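Lipoprotein (Paraburkholderia phytofirmans, PDB 5T11) probably guides export of the Pel polysaccharide across the outer membrane, as a periplasmic lipoprotein that assembles into a dodecamer. Local coordinates at residues K20-S25 / M80-S85; I42-L47 / V55-A60; A88-S93 / A124-A129. The protein carries 1 engineered substitution. All coordinates share one frame; numbering follows the deposited sequence.

Interaction 1 of 3, residues K20-S25 / M80-S85; sequences KVAVVS and MEWARS. Engineered in segment 80-85: Met80 (natural residue Leu).
Strand 21-25 and helix 80-85 run almost antiparallel, their axes approaching to 9.1 Å at an angle of 165°. The backbones come closest where two alanines face each other, with the CA atoms of Ala22 and Ala83 5.9 Å apart. Their methyls meet directly, Ala22 CB lying 4.0 Å from Ala83 CB, and the two small side chains let helix and strand approach closely here. The same Ala22 CB also touches the indole of Trp82. It sits at the edge of the ring, near its plane, 3.7 Å from Trp82 CZ3. With CG anti to its backbone N (chi1 179°), Trp82 sends the six-membered part of the indole toward the strand, where Ala58 and Pro59 also pack against it. Helix 78-85 lies in the connection between parallel strands 55-57 and 90-99, a beta-alpha-beta crossover that passes over strand 21-28. Ala22 and Val24 point to this helix, whereas Val21 and Val23 touch helix 35-49, which makes the sheet the middle layer between two helices. At the other end of the contact stands Met80, an engineered residue (leucine in the natural sequence) built as selenomethionine. Its first bond leaves away from the strand, but a bend at chi2 (-57°) brings the terminal methyl back, and Met80 CE comes 4.1 Å from Val24 CG1. These two side chains cross at about a right angle. Val91 on strand 90-99 touches Val24, Met80 and Ala83, extending this apolar layer to the next strand.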
loop_
_atom_site.group_PDB
_atom_site.type_symbol
_atom_site.label_atom_id
_atom_site.label_comp_id
_atom_site.label_asym_id
_atom_site.label_seq_id
_atom_site.Cartn_x
_atom_site.Cartn_y
_atom_site.Cartn_z
ATOM N N LYS B 20 -53.245 -13.691 5.840
ATOM C CA LYS B 20 -52.163 -13.010 6.547
ATOM C C LYS B 20 -50.847 -13.730 6.274
ATOM O O LYS B 20 -50.732 -14.937 6.501
ATOM C CB LYS B 20 -52.456 -12.946 8.043
ATOM C CG LYS B 20 -53.844 -12.396 8.340
ATOM C CD LYS B 20 -54.011 -11.918 9.773
ATOM C CE LYS B 20 -55.296 -11.107 9.904
ATOM N NZ LYS B 20 -55.426 -10.094 8.808
ATOM N N VAL B 21 -49.861 -12.991 5.783
ATOM C CA VAL B 21 -48.549 -13.526 5.435
ATOM C C VAL B 21 -47.499 -12.837 6.295
ATOM O O VAL B 21 -47.451 -11.603 6.356
ATOM C CB VAL B 21 -48.231 -13.321 3.944
ATOM C CG1 VAL B 21 -46.820 -13.820 3.614
ATOM C CG2 VAL B 21 -49.283 -13.992 3.083
ATOM N N ALA B 22 -46.659 -13.630 6.948
ATOM C CA ALA B 22 -45.491 -13.117 7.649
ATOM C C ALA B 22 -44.255 -13.360 6.793
ATOM O O ALA B 22 -44.069 -14.466 6.273
ATOM C CB ALA B 22 -45.328 -13.785 9.015
ATOM N N VAL B 23 -43.432 -12.325 6.630
ATOM C CA VAL B 23 -42.130 -12.455 5.971
ATOM C C VAL B 23 -41.093 -12.698 7.058
ATOM O O VAL B 23 -40.963 -11.902 7.996
ATOM C CB VAL B 23 -41.784 -11.213 5.139
ATOM C CG1 VAL B 23 -40.353 -11.317 4.586
ATOM C CG2 VAL B 23 -42.811 -11.019 4.021
ATOM N N VAL B 24 -40.378 -13.813 6.947
ATOM C CA VAL B 24 -39.496 -14.302 7.997
ATOM C C VAL B 24 -38.093 -14.472 7.420
ATOM O O VAL B 24 -37.926 -15.101 6.369
ATOM C CB VAL B 24 -40.015 -15.632 8.573
ATOM C CG1 VAL B 24 -38.897 -16.435 9.199
ATOM C CG2 VAL B 24 -41.123 -15.377 9.575
ATOM N N SER B 25 -37.104 -13.902 8.115
ATOM C CA SER B 25 -35.668 -14.144 7.969
ATOM C C SER B 25 -35.256 -14.690 6.613
ATOM O O SER B 25 -35.177 -15.907 6.410
ATOM C CB SER B 25 -35.175 -15.102 9.051
ATOM O OG SER B 25 -35.673 -16.409 8.827
HETATM N N MSE B 80 -40.634 -18.173 13.489
HETATM C CA MSE B 80 -41.770 -19.063 13.265
HETATM C C MSE B 80 -42.798 -18.960 14.386
HETATM O O MSE B 80 -44.002 -18.866 14.133
HETATM C CB MSE B 80 -41.302 -20.510 13.131
HETATM C CG MSE B 80 -40.512 -20.769 11.870
HETATM SE SE MSE B 80 -41.546 -20.273 10.294
HETATM C CE MSE B 80 -40.108 -20.295 8.967
ATOM N N GLU B 81 -42.318 -18.998 15.632
ATOM C CA GLU B 81 -43.219 -18.800 16.764
ATOM C C GLU B 81 -43.909 -17.444 16.676
ATOM O O GLU B 81 -45.116 -17.337 16.912
ATOM C CB GLU B 81 -42.456 -18.942 18.083
ATOM N N TRP B 82 -43.160 -16.400 16.306
ATOM C CA TRP B 82 -43.757 -15.080 16.117
ATOM C C TRP B 82 -44.866 -15.116 15.069
ATOM O O TRP B 82 -45.935 -14.527 15.262
ATOM C CB TRP B 82 -42.680 -14.068 15.721
ATOM C CG TRP B 82 -43.226 -12.686 15.494
ATOM C CD1 TRP B 82 -43.403 -11.708 16.434
ATOM C CD2 TRP B 82 -43.677 -12.131 14.250
ATOM N NE1 TRP B 82 -43.935 -10.581 15.852
ATOM C CE2 TRP B 82 -44.114 -10.815 14.514
ATOM C CE3 TRP B 82 -43.766 -12.621 12.943
ATOM C CZ2 TRP B 82 -44.617 -9.980 13.515
ATOM C CZ3 TRP B 82 -44.268 -11.792 11.953
ATOM C CH2 TRP B 82 -44.686 -10.485 12.245
ATOM N N ALA B 83 -44.620 -15.792 13.942
ATOM C CA ALA B 83 -45.637 -15.907 12.898
ATOM C C ALA B 83 -46.896 -16.567 13.429
ATOM O O ALA B 83 -48.014 -16.132 13.124
ATOM C CB ALA B 83 -45.094 -16.704 11.708
ATOM N N ARG B 84 -46.737 -17.623 14.225
ATOM C CA ARG B 84 -47.904 -18.278 14.794
ATOM C C ARG B 84 -48.635 -17.356 15.764
ATOM O O ARG B 84 -49.868 -17.366 15.819
ATOM C CB ARG B 84 -47.487 -19.587 15.466
ATOM C CG ARG B 84 -47.092 -20.680 14.471
ATOM C CD ARG B 84 -46.884 -22.034 15.135
ATOM N NE ARG B 84 -45.657 -22.089 15.926
ATOM C CZ ARG B 84 -44.461 -22.410 15.439
ATOM N NH1 ARG B 84 -44.321 -22.706 14.152
ATOM N NH2 ARG B 84 -43.404 -22.441 16.243
ATOM N N SER B 85 -47.903 -16.532 16.521
ATOM C CA SER B 85 -48.572 -15.602 17.427
ATOM C C SER B 85 -49.308 -14.503 16.670
ATOM O O SER B 85 -50.289 -13.962 17.188
ATOM C CB SER B 85 -47.568 -14.989 18.409
ATOM O OG SER B 85 -46.724 -14.040 17.773
#

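Interaction 2 of 3, residues I42-L47 / V55-A60; sequences IAANTL and VRIAPA
The flat group at this contact is the peptide carbonyl of Ala44, whose O lies 3.9 Å from Val55 CG1; neither segment carries an aromatic ring, and the remaining contacts are aliphatic. Ala44 is the hub. Its CB meets the ethyl arm of Ile57 at two points, 3.8 Å from Ile57 CG1 and 3.8 Å from Ile57 CD1, and stands 4.1 Å from Val55 CG1. Ile57 owes this to its first torsion: with CG1 beside the backbone N (chi1 -58°), the ethyl arm swings to the helix although the side chain does not set out in that direction. Val55 points at the helix with both methyls in use: CG1 meets Ala44 and also Leu47 CD1, while CG2 lies 4.2 Å from Leu47 CB. Leu47 and Val55 cross at about a right angle. Ala44 and Leu47, three residues apart, form the strand-facing side of the helix. Within the helix Thr46 OG1 donates to Ile42 O at 2.8 Å, from above the carbonyl plane, and that oxygen also accepts from Thr46 N. Asn45 leaves the helix on another side, its ND2 donating to Thr130 OG1 of a second subunit. Helix 42-47 and strand 55-57 run antiparallel (174°), as helix and following strand do in a beta-alpha-beta crossover, here made of strand 21-28, helix 35-49 and strand 55-57.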
loop_
_atom_site.group_PDB
_atom_site.type_symbol
_atom_site.label_atom_id
_atom_site.label_comp_id
_atom_site.label_asym_id
_atom_site.label_seq_id
_atom_site.Cartn_x
_atom_site.Cartn_y
_atom_site.Cartn_z
ATOM N N ILE B 42 -38.335 -5.326 0.400
ATOM C CA ILE B 42 -38.856 -5.295 -0.962
ATOM C C ILE B 42 -39.937 -6.355 -1.126
ATOM O O ILE B 42 -41.000 -6.093 -1.705
ATOM C CB ILE B 42 -37.716 -5.474 -1.987
ATOM C CG1 ILE B 42 -36.765 -4.284 -1.945
ATOM C CG2 ILE B 42 -38.293 -5.623 -3.412
ATOM C CD1 ILE B 42 -35.359 -4.578 -2.569
ATOM N N ALA B 43 -39.709 -7.552 -0.569
ATOM C CA ALA B 43 -40.671 -8.637 -0.753
ATOM C C ALA B 43 -41.988 -8.322 -0.063
ATOM O O ALA B 43 -43.065 -8.575 -0.625
ATOM C CB ALA B 43 -40.106 -9.963 -0.236
ATOM N N ALA B 44 -41.923 -7.762 1.153
ATOM C CA ALA B 44 -43.142 -7.393 1.865
ATOM C C ALA B 44 -43.969 -6.402 1.056
ATOM O O ALA B 44 -45.189 -6.576 0.900
ATOM C CB ALA B 44 -42.808 -6.817 3.243
ATOM N N ASN B 45 -43.323 -5.354 0.527
ATOM C CA ASN B 45 -44.062 -4.368 -0.260
ATOM C C ASN B 45 -44.609 -4.980 -1.549
ATOM O O ASN B 45 -45.716 -4.636 -1.978
ATOM C CB ASN B 45 -43.186 -3.151 -0.560
ATOM C CG ASN B 45 -43.276 -2.077 0.532
ATOM O OD1 ASN B 45 -43.760 -2.333 1.642
ATOM N ND2 ASN B 45 -42.820 -0.864 0.212
ATOM N N THR B 46 -43.866 -5.905 -2.160
ATOM C CA THR B 46 -44.329 -6.542 -3.390
ATOM C C THR B 46 -45.602 -7.349 -3.146
ATOM O O THR B 46 -46.602 -7.188 -3.858
ATOM C CB THR B 46 -43.220 -7.434 -3.967
ATOM O OG1 THR B 46 -42.048 -6.648 -4.239
ATOM C CG2 THR B 46 -43.680 -8.112 -5.261
ATOM N N LEU B 47 -45.587 -8.211 -2.123
ATOM C CA LEU B 47 -46.790 -8.943 -1.733
ATOM C C LEU B 47 -47.961 -8.002 -1.488
ATOM O O LEU B 47 -49.108 -8.325 -1.829
ATOM C CB LEU B 47 -46.529 -9.771 -0.476
ATOM C CG LEU B 47 -45.593 -10.975 -0.563
ATOM C CD1 LEU B 47 -45.470 -11.611 0.826
ATOM C CD2 LEU B 47 -46.083 -11.990 -1.598
ATOM N N VAL B 55 -49.620 -7.973 5.619
ATOM C CA VAL B 55 -48.284 -8.534 5.430
ATOM C C VAL B 55 -47.353 -7.877 6.441
ATOM O O VAL B 55 -47.280 -6.646 6.502
ATOM C CB VAL B 55 -47.756 -8.295 4.002
ATOM C CG1 VAL B 55 -46.363 -8.864 3.862
ATOM C CG2 VAL B 55 -48.702 -8.891 2.961
ATOM N N ARG B 56 -46.640 -8.689 7.229
ATOM C CA ARG B 56 -45.775 -8.172 8.287
ATOM C C ARG B 56 -44.432 -8.881 8.258
ATOM O O ARG B 56 -44.366 -10.084 7.989
ATOM C CB ARG B 56 -46.415 -8.347 9.682
ATOM N N ILE B 57 -43.369 -8.122 8.539
ATOM C CA ILE B 57 -42.015 -8.651 8.641
ATOM C C ILE B 57 -41.725 -8.989 10.096
ATOM O O ILE B 57 -41.851 -8.130 10.978
ATOM C CB ILE B 57 -40.990 -7.635 8.111
ATOM C CG1 ILE B 57 -41.281 -7.264 6.655
ATOM C CG2 ILE B 57 -39.573 -8.171 8.301
ATOM C CD1 ILE B 57 -40.377 -6.157 6.122
ATOM N N ALA B 58 -41.311 -10.230 10.347
ATOM C CA ALA B 58 -40.905 -10.616 11.690
ATOM C C ALA B 58 -39.690 -9.797 12.142
ATOM O O ALA B 58 -38.807 -9.477 11.340
ATOM C CB ALA B 58 -40.583 -12.107 11.735
ATOM N N PRO B 59 -39.617 -9.444 13.419
ATOM C CA PRO B 59 -38.500 -8.628 13.906
ATOM C C PRO B 59 -37.203 -9.428 13.999
ATOM O O PRO B 59 -37.179 -10.653 13.882
ATOM C CB PRO B 59 -38.972 -8.177 15.290
ATOM C CG PRO B 59 -39.917 -9.243 15.727
ATOM C CD PRO B 59 -40.606 -9.724 14.476
ATOM N N ALA B 60 -36.111 -8.699 14.228
ATOM C CA ALA B 60 -34.781 -9.305 14.363
ATOM C C ALA B 60 -34.634 -10.063 15.683
ATOM O O ALA B 60 -33.963 -9.602 16.608
ATOM C CB ALA B 60 -33.701 -8.241 14.247
#

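Interaction 3 of 3, residues A88-S93 / A124-A129; sequences ARYVLS and AVVWSA
A classic beta bulge in strand 125-134 shapes this contact: the consecutive residues Val126 and Trp127 both face Leu117 of strand 109-119. That strand runs between segments 88-93 and 124-129 in the sheet, antiparallel to both, so the two segments meet only by side chains reaching across it. Nearest CA atoms remain 9.2 Å apart, for Tyr90 with Val126 and likewise for Leu92 with Ser128. Tyr90 CE1 comes 4.1 Å from Val126 CG2, the methyl approaching the ring obliquely, and the two side chains cross at about a right angle. With CG1 anti to the carbonyl carbon (chi1 -62°), Val126 CG2 falls between backbone N and carbonyl carbon, and it is this branch that makes the touch. A fainter contact follows further along, with Leu92 CD1 4.5 Å from Trp127 CZ3, again oblique to the indole. Leu117 touches both Tyr90 and Trp127. Arg89 CG lies over one face of the Tyr90 ring, offset toward its rim, while Arg89 NH1 forms a salt bridge to Asp19. Strand 125-134 also borders another chain, Val125 packing on Arg48 and Ser128 on Asn45 of a third subunit. Across the two segments the contact consists of a few dispersive touches between carbon atoms; the polar bonding that fixes the spacing of the strands belongs to the intervening strand 109-119.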
loop_
_atom_site.group_PDB
_atom_site.type_symbol
_atom_site.label_atom_id
_atom_site.label_comp_id
_atom_site.label_asym_id
_atom_site.label_seq_id
_atom_site.Cartn_x
_atom_site.Cartn_y
_atom_site.Cartn_z
ATOM N N ALA B 88 -50.636 -15.618 11.271
ATOM C CA ALA B 88 -50.372 -15.677 9.840
ATOM C C ALA B 88 -50.847 -17.003 9.263
ATOM O O ALA B 88 -50.689 -18.063 9.874
ATOM C CB ALA B 88 -48.872 -15.500 9.563
ATOM N N ARG B 89 -51.426 -16.945 8.068
ATOM C CA ARG B 89 -51.745 -18.184 7.374
ATOM C C ARG B 89 -50.531 -18.758 6.644
ATOM O O ARG B 89 -50.390 -19.986 6.561
ATOM C CB ARG B 89 -52.908 -17.962 6.404
ATOM C CG ARG B 89 -53.537 -19.264 5.898
ATOM C CD ARG B 89 -54.713 -18.983 4.983
ATOM N NE ARG B 89 -55.213 -20.191 4.330
ATOM C CZ ARG B 89 -56.279 -20.214 3.535
ATOM N NH1 ARG B 89 -56.955 -19.096 3.301
ATOM N NH2 ARG B 89 -56.671 -21.351 2.976
ATOM N N TYR B 90 -49.652 -17.902 6.111
ATOM C CA TYR B 90 -48.441 -18.345 5.418
ATOM C C TYR B 90 -47.224 -17.560 5.892
ATOM O O TYR B 90 -47.335 -16.427 6.369
ATOM C CB TYR B 90 -48.545 -18.181 3.894
ATOM C CG TYR B 90 -49.709 -18.887 3.247
ATOM C CD1 TYR B 90 -49.684 -20.261 3.041
ATOM C CD2 TYR B 90 -50.828 -18.181 2.830
ATOM C CE1 TYR B 90 -50.748 -20.913 2.446
ATOM C CE2 TYR B 90 -51.896 -18.824 2.229
ATOM C CZ TYR B 90 -51.851 -20.194 2.041
ATOM O OH TYR B 90 -52.907 -20.855 1.446
ATOM N N VAL B 91 -46.052 -18.178 5.734
ATOM C CA VAL B 91 -44.762 -17.538 5.967
ATOM C C VAL B 91 -43.997 -17.524 4.648
ATOM O O VAL B 91 -43.919 -18.551 3.959
ATOM C CB VAL B 91 -43.944 -18.256 7.057
ATOM C CG1 VAL B 91 -42.477 -17.905 6.949
ATOM C CG2 VAL B 91 -44.436 -17.866 8.418
ATOM N N LEU B 92 -43.462 -16.360 4.289
ATOM C CA LEU B 92 -42.553 -16.227 3.161
ATOM C C LEU B 92 -41.139 -16.147 3.720
ATOM O O LEU B 92 -40.840 -15.266 4.533
ATOM C CB LEU B 92 -42.867 -14.989 2.318
ATOM C CG LEU B 92 -41.936 -14.852 1.101
ATOM C CD1 LEU B 92 -42.378 -15.794 -0.005
ATOM C CD2 LEU B 92 -41.802 -13.410 0.574
ATOM N N SER B 93 -40.300 -17.097 3.328
ATOM C CA SER B 93 -38.896 -17.129 3.691
ATOM C C SER B 93 -38.085 -17.281 2.408
ATOM O O SER B 93 -38.633 -17.274 1.301
ATOM C CB SER B 93 -38.610 -18.265 4.681
ATOM O OG SER B 93 -37.320 -18.118 5.249
ATOM N N ALA B 124 -45.758 -27.165 5.808
ATOM C CA ALA B 124 -45.467 -27.618 4.453
ATOM C C ALA B 124 -45.086 -26.449 3.548
ATOM O O ALA B 124 -45.735 -25.399 3.558
ATOM C CB ALA B 124 -46.680 -28.354 3.870
ATOM N N VAL B 125 -44.034 -26.637 2.751
ATOM C CA VAL B 125 -43.729 -25.707 1.664
ATOM C C VAL B 125 -44.776 -25.906 0.570
ATOM O O VAL B 125 -44.836 -26.968 -0.058
ATOM C CB VAL B 125 -42.312 -25.917 1.117
ATOM C CG1 VAL B 125 -42.106 -25.076 -0.145
ATOM C CG2 VAL B 125 -41.273 -25.557 2.172
ATOM N N VAL B 126 -45.619 -24.892 0.351
ATOM C CA VAL B 126 -46.700 -25.000 -0.627
ATOM C C VAL B 126 -46.370 -24.292 -1.931
ATOM O O VAL B 126 -47.114 -24.447 -2.915
ATOM C CB VAL B 126 -48.035 -24.469 -0.056
ATOM C CG1 VAL B 126 -48.470 -25.293 1.170
ATOM C CG2 VAL B 126 -47.937 -22.983 0.278
ATOM N N TRP B 127 -45.268 -23.553 -1.986
ATOM C CA TRP B 127 -44.858 -22.830 -3.182
ATOM C C TRP B 127 -43.417 -22.398 -2.984
ATOM O O TRP B 127 -42.999 -22.106 -1.857
ATOM C CB TRP B 127 -45.766 -21.614 -3.430
ATOM C CG TRP B 127 -45.382 -20.727 -4.579
ATOM C CD1 TRP B 127 -45.879 -20.770 -5.848
ATOM C CD2 TRP B 127 -44.443 -19.636 -4.550
ATOM N NE1 TRP B 127 -45.302 -19.789 -6.616
ATOM C CE2 TRP B 127 -44.420 -19.074 -5.843
ATOM C CE3 TRP B 127 -43.628 -19.085 -3.556
ATOM C CZ2 TRP B 127 -43.599 -17.994 -6.175
ATOM C CZ3 TRP B 127 -42.804 -18.006 -3.886
ATOM C CH2 TRP B 127 -42.796 -17.474 -5.184
ATOM N N SER B 128 -42.661 -22.372 -4.078
ATOM C CA SER B 128 -41.282 -21.906 -4.002
ATOM C C SER B 128 -40.856 -21.444 -5.385
ATOM O O SER B 128 -41.487 -21.780 -6.396
ATOM C CB SER B 128 -40.342 -22.998 -3.474
ATOM O OG SER B 128 -40.389 -24.168 -4.285
ATOM N N ALA B 129 -39.771 -20.672 -5.417
ATOM C CA ALA B 129 -39.290 -20.122 -6.676
ATOM C C ALA B 129 -37.867 -19.610 -6.509
ATOM O O ALA B 129 -37.401 -19.344 -5.396
ATOM C CB ALA B 129 -40.195 -18.999 -7.194
#

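Of the contacting elements, strand 21-28 comes first along the chain, and its partner in interaction 1 arrives only with helix 78-85. Interaction 2 opens and closes within that span, where helix 35-49 turns back onto strand 55-57. The two are joined directly by backbone pairing of Val23 with Arg56 and Ala58. Interaction 3 begins after interaction 1 has closed and shuts a loop that contains strand 109-119; none of the three loops cross. Segment 88-93 pairs with segment 20-25, while Leu92 meets Ala43 and Leu47 of helix 35-49. Together they bind two helices to a mixed sheet, from strand 55-57 at one edge to strand 125-134.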